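PDB 3C7T: ecdysteroid-phosphate phosphatase, which hydrolyses ecdysteroid phosphates, ecdysone 22-phosphate above all, to release the active hormones, and also has protein tyrosine phosphatase activity. Local coordinates for residues A[5-11]-A[185-191]; A[162-166]-A[215-219]. All blocks are in the same frame, centred on the assembly; numbering follows the deposited sequence.

Both contacts belong to the C-terminal phosphoglycerate-mutase-like (histidine phosphatase) domain, and they alternate along the chain: helix 162-179 leads into strand 187-191, and helix 193-204 then leads toward the loop of 215-219. Contact 1 lies in the buried central sheet; contact 2 sits at the periphery, their centres about 20 Å and their nearest atoms about 10 Å apart. They approach the active site from different directions. Contact 1 ends at Arg11, which binds the tungstate directly, next to His12, the nucleophile phosphorylated during catalysis, and at Gly191, next to His192. In contact 2, the side chains of Phe165 and His192 are about 7 Å apart, and that of Ile218 is about 9 Å from the tungstate.

Contact 1. Residues A[5-11]-A[185-191]. With WO4 (tungstate(VI)ion), chain E.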
# COMPACT_ATOMS: atom_id res chain seq x y z
N ARG A 5 14.54 26.63 8.35
CA ARG A 5 14.79 25.21 8.53
C ARG A 5 13.44 24.50 8.66
O ARG A 5 12.47 25.13 9.06
CB ARG A 5 15.55 25.06 9.85
CG ARG A 5 16.16 23.73 10.12
CD ARG A 5 17.39 23.90 10.98
NE ARG A 5 17.13 24.11 12.40
CZ ARG A 5 17.39 23.21 13.34
NH1 ARG A 5 17.89 22.04 13.01
NH2 ARG A 5 17.16 23.50 14.61
N TRP A 6 13.38 23.21 8.33
CA TRP A 6 12.16 22.40 8.55
C TRP A 6 12.28 21.48 9.77
O TRP A 6 13.31 20.86 10.01
CB TRP A 6 11.88 21.48 7.37
CG TRP A 6 11.55 22.10 6.05
CD1 TRP A 6 12.41 22.36 5.03
CD2 TRP A 6 10.25 22.46 5.58
NE1 TRP A 6 11.73 22.89 3.96
CE2 TRP A 6 10.40 22.96 4.27
CE3 TRP A 6 8.96 22.42 6.15
CZ2 TRP A 6 9.31 23.42 3.51
CZ3 TRP A 6 7.88 22.87 5.40
CH2 TRP A 6 8.07 23.37 4.09
N VAL A 7 11.20 21.38 10.53
CA VAL A 7 11.09 20.33 11.54
C VAL A 7 9.76 19.61 11.26
O VAL A 7 8.70 20.25 11.12
CB VAL A 7 11.15 20.89 12.98
CG1 VAL A 7 10.90 19.78 13.99
CG2 VAL A 7 12.53 21.55 13.24
N PHE A 8 9.84 18.29 11.15
CA PHE A 8 8.69 17.47 10.77
C PHE A 8 8.33 16.52 11.88
O PHE A 8 9.18 16.15 12.69
CB PHE A 8 9.02 16.64 9.53
CG PHE A 8 9.31 17.47 8.32
CD1 PHE A 8 8.31 18.25 7.75
CD2 PHE A 8 10.56 17.45 7.74
CE1 PHE A 8 8.57 18.99 6.61
CE2 PHE A 8 10.83 18.20 6.59
CZ PHE A 8 9.84 18.97 6.04
N ALA A 9 7.06 16.10 11.91
CA ALA A 9 6.63 15.06 12.84
C ALA A 9 5.76 14.11 12.03
O ALA A 9 4.92 14.54 11.23
CB ALA A 9 5.83 15.62 13.99
N LEU A 10 6.02 12.83 12.21
CA LEU A 10 5.37 11.80 11.39
C LEU A 10 4.82 10.68 12.27
O LEU A 10 5.57 10.09 13.05
CB LEU A 10 6.39 11.26 10.40
CG LEU A 10 6.02 10.17 9.39
CD1 LEU A 10 5.01 10.69 8.36
CD2 LEU A 10 7.23 9.68 8.68
N ARG A 11 3.53 10.36 12.15
CA ARG A 11 3.00 9.15 12.81
C ARG A 11 3.50 7.88 12.07
O ARG A 11 3.71 7.90 10.84
CB ARG A 11 1.45 9.16 12.85
CG ARG A 11 0.87 8.06 13.74
CD ARG A 11 -0.65 7.99 13.64
NE ARG A 11 -1.15 6.84 14.36
CZ ARG A 11 -2.29 6.21 14.06
NH1 ARG A 11 -3.06 6.60 13.04
NH2 ARG A 11 -2.65 5.14 14.75
N GLY A 185 20.62 21.62 9.75
CA GLY A 185 19.94 20.60 8.95
C GLY A 185 18.49 20.41 9.37
O GLY A 185 18.11 20.75 10.50
N ASN A 186 17.68 19.86 8.45
CA ASN A 186 16.26 19.56 8.68
C ASN A 186 16.10 18.38 9.62
O ASN A 186 16.95 17.48 9.65
CB ASN A 186 15.51 19.36 7.34
CG ASN A 186 15.47 20.63 6.48
OD1 ASN A 186 15.41 21.75 6.99
ND2 ASN A 186 15.51 20.45 5.16
N VAL A 187 15.02 18.39 10.40
CA VAL A 187 14.80 17.41 11.47
C VAL A 187 13.44 16.73 11.26
O VAL A 187 12.48 17.37 10.83
CB VAL A 187 14.79 18.09 12.84
CG1 VAL A 187 14.54 17.08 13.99
CG2 VAL A 187 16.10 18.81 13.09
N ILE A 188 13.38 15.44 11.58
CA ILE A 188 12.11 14.69 11.63
C ILE A 188 12.01 13.83 12.90
O ILE A 188 12.97 13.14 13.29
CB ILE A 188 11.83 13.88 10.35
CG1 ILE A 188 10.37 13.34 10.36
CG2 ILE A 188 12.85 12.76 10.13
CD1 ILE A 188 9.85 12.87 9.00
N PHE A 189 10.85 13.93 13.54
CA PHE A 189 10.51 13.12 14.72
C PHE A 189 9.46 12.10 14.26
O PHE A 189 8.39 12.50 13.79
CB PHE A 189 9.87 13.98 15.80
CG PHE A 189 10.79 15.06 16.35
CD1 PHE A 189 11.98 14.71 17.00
CD2 PHE A 189 10.44 16.39 16.22
CE1 PHE A 189 12.82 15.69 17.52
CE2 PHE A 189 11.28 17.41 16.74
CZ PHE A 189 12.47 17.04 17.37
N ILE A 190 9.80 10.82 14.35
CA ILE A 190 8.93 9.76 13.84
C ILE A 190 8.41 8.97 15.02
O ILE A 190 9.18 8.34 15.76
CB ILE A 190 9.65 8.89 12.80
CG1 ILE A 190 9.99 9.78 11.60
CG2 ILE A 190 8.76 7.68 12.41
CD1 ILE A 190 11.00 9.21 10.61
N GLY A 191 7.10 9.04 15.21
CA GLY A 191 6.52 8.57 16.47
C GLY A 191 5.07 8.13 16.36
O GLY A 191 4.71 7.30 15.55
W WO4 E . 0.01 4.87 17.58
O1 WO4 E . -0.01 6.66 16.85
O2 WO4 E . -1.04 5.22 19.22
O3 WO4 E . -1.06 3.42 16.74
O4 WO4 E . 1.71 4.22 18.31
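Strands 5-11 and 187-191 are parallel neighbours within the central mixed sheet of the alpha/beta histidine phosphatase fold, their axes 4.5 Å apart and 12° from aligned. The two strands donate in turn: Val187 N bonds Trp6 O (3.0 Å), Phe8 N bonds Val187 O (2.8 Å), Phe189 N bonds Phe8 O (2.9 Å), Leu10 N bonds Phe189 O (2.9 Å) and Gly191 N bonds Leu10 O (2.8 Å). Side chains extend the ladder. Asn186 OD1 accepts from Trp6 N at 2.8 Å while its ND2 serves Ser81 O, and Arg5 NH1 hydrogen-bonds Gly185 O (2.8 Å) and Thr180, while its NH2 bonds Val177 O. The backbones of Arg5, Val7, Ala9 and Arg11 bond strand 230-235 or Ala229 just before it. Leu10, Ile188 and Ile190, on the same face as Phe8, meet helix 91-104; Val7 and Ala9 pack on helix 193-204 across the sheet. At the C-terminal end of strand 5-11, Arg11 binds tungstate, NE to O1 at 2.7 Å and NH2 to O3 at 3.1 Å.

Contact 2. Residues A[162-166]-A[215-219]; sequences MDEFF and PYEIG
This is an apolar helix-to-loop contact at the periphery of the histidine phosphatase domain, joining the first turn of helix 162-179 to the loop segment 215-219, which follows helix 193-204. Residues 162-166 are alpha-helical, with Phe166 N bonded to Met162 O at 3.1 Å. Tyr216, Glu217 and Ile218 are extended, and Gly219 turns to positive phi (96°). Tyr216 lies beside Phe166 (CA-CA 7.1 Å) and Ile218 beside Met162 (7.8 Å), one helical turn away. Phe166 and Tyr216, both with chi1 m, have rings nearly parallel (9°) but slid apart, centroids 4.7 Å apart, so they barely overlap. Each ring presents a face to the other's CB in reciprocal CH-pi contacts, Tyr216 CB 3.4 Å from the Phe166 centroid and Phe166 CB 4.2 Å from that of Tyr216. Tyr216 OH bonds Glu170 farther along the helix. Met162, t,t,p, places CE 3.7 Å from Tyr216 O and SD 3.8 Å from Ile218 N. Ile218, m,m, packs CG1 3.9 Å from Phe166 CE2 and CD1 4.0 Å from Phe165 CE2.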
# COMPACT_ATOMS: atom_id res chain seq x y z
N MET A 162 0.46 12.32 33.18
CA MET A 162 0.38 13.08 31.94
C MET A 162 1.42 14.19 31.87
O MET A 162 2.02 14.42 30.82
CB MET A 162 -1.04 13.65 31.74
CG MET A 162 -1.30 14.07 30.31
SD MET A 162 -2.87 14.93 30.01
CE MET A 162 -2.49 16.52 30.75
N ASP A 163 1.64 14.88 33.00
CA ASP A 163 2.67 15.93 33.06
C ASP A 163 4.07 15.40 32.76
O ASP A 163 4.82 16.03 32.00
CB ASP A 163 2.65 16.63 34.42
CG ASP A 163 1.59 17.72 34.51
OD1 ASP A 163 0.72 17.81 33.60
OD2 ASP A 163 1.63 18.51 35.49
N GLU A 164 4.42 14.26 33.35
CA GLU A 164 5.72 13.63 33.15
C GLU A 164 5.90 13.20 31.70
O GLU A 164 7.00 13.30 31.14
CB GLU A 164 5.84 12.41 34.06
CG GLU A 164 6.12 12.75 35.53
CD GLU A 164 5.81 11.61 36.49
OE1 GLU A 164 5.16 10.61 36.11
OE2 GLU A 164 6.21 11.74 37.67
N PHE A 165 4.81 12.72 31.10
CA PHE A 165 4.84 12.32 29.70
C PHE A 165 5.17 13.51 28.80
O PHE A 165 6.10 13.44 27.99
CB PHE A 165 3.53 11.65 29.27
CG PHE A 165 3.28 11.70 27.79
CD1 PHE A 165 4.04 10.93 26.91
CD2 PHE A 165 2.29 12.52 27.27
CE1 PHE A 165 3.82 10.99 25.53
CE2 PHE A 165 2.07 12.58 25.86
CZ PHE A 165 2.84 11.82 25.02
N PHE A 166 4.43 14.61 28.96
CA PHE A 166 4.69 15.76 28.12
C PHE A 166 6.07 16.39 28.34
O PHE A 166 6.69 16.92 27.41
CB PHE A 166 3.56 16.78 28.22
CG PHE A 166 2.34 16.40 27.43
CD1 PHE A 166 2.37 16.39 26.05
CD2 PHE A 166 1.16 16.07 28.08
CE1 PHE A 166 1.23 16.04 25.30
CE2 PHE A 166 0.01 15.72 27.35
CZ PHE A 166 0.05 15.71 25.96
N PRO A 215 -1.98 24.82 27.15
CA PRO A 215 -1.47 23.72 27.96
C PRO A 215 -1.58 22.42 27.16
O PRO A 215 -2.50 22.28 26.35
CB PRO A 215 -2.43 23.68 29.15
CG PRO A 215 -2.95 25.07 29.25
CD PRO A 215 -3.07 25.54 27.84
N TYR A 216 -0.63 21.51 27.38
CA TYR A 216 -0.64 20.20 26.75
C TYR A 216 -1.88 19.39 27.18
O TYR A 216 -2.25 19.39 28.35
CB TYR A 216 0.61 19.42 27.14
CG TYR A 216 1.91 19.88 26.53
CD1 TYR A 216 2.15 19.75 25.16
CD2 TYR A 216 2.94 20.39 27.34
CE1 TYR A 216 3.36 20.15 24.59
CE2 TYR A 216 4.16 20.79 26.78
CZ TYR A 216 4.36 20.67 25.41
OH TYR A 216 5.55 21.05 24.83
N GLU A 217 -2.49 18.69 26.22
CA GLU A 217 -3.75 17.96 26.42
C GLU A 217 -3.71 16.63 25.70
O GLU A 217 -3.50 16.60 24.49
CB GLU A 217 -4.90 18.72 25.76
CG GLU A 217 -5.62 19.73 26.60
CD GLU A 217 -6.89 20.20 25.91
OE1 GLU A 217 -6.82 20.71 24.76
OE2 GLU A 217 -7.98 20.04 26.51
N ILE A 218 -3.94 15.54 26.42
CA ILE A 218 -4.29 14.28 25.76
C ILE A 218 -5.80 14.41 25.50
O ILE A 218 -6.58 14.72 26.41
CB ILE A 218 -3.97 13.03 26.64
CG1 ILE A 218 -2.46 12.77 26.72
CG2 ILE A 218 -4.72 11.78 26.15
CD1 ILE A 218 -1.85 12.00 25.53
N GLY A 219 -6.22 14.21 24.26
CA GLY A 219 -7.66 14.25 23.99
C GLY A 219 -8.13 15.60 23.49
O GLY A 219 -9.33 15.86 23.47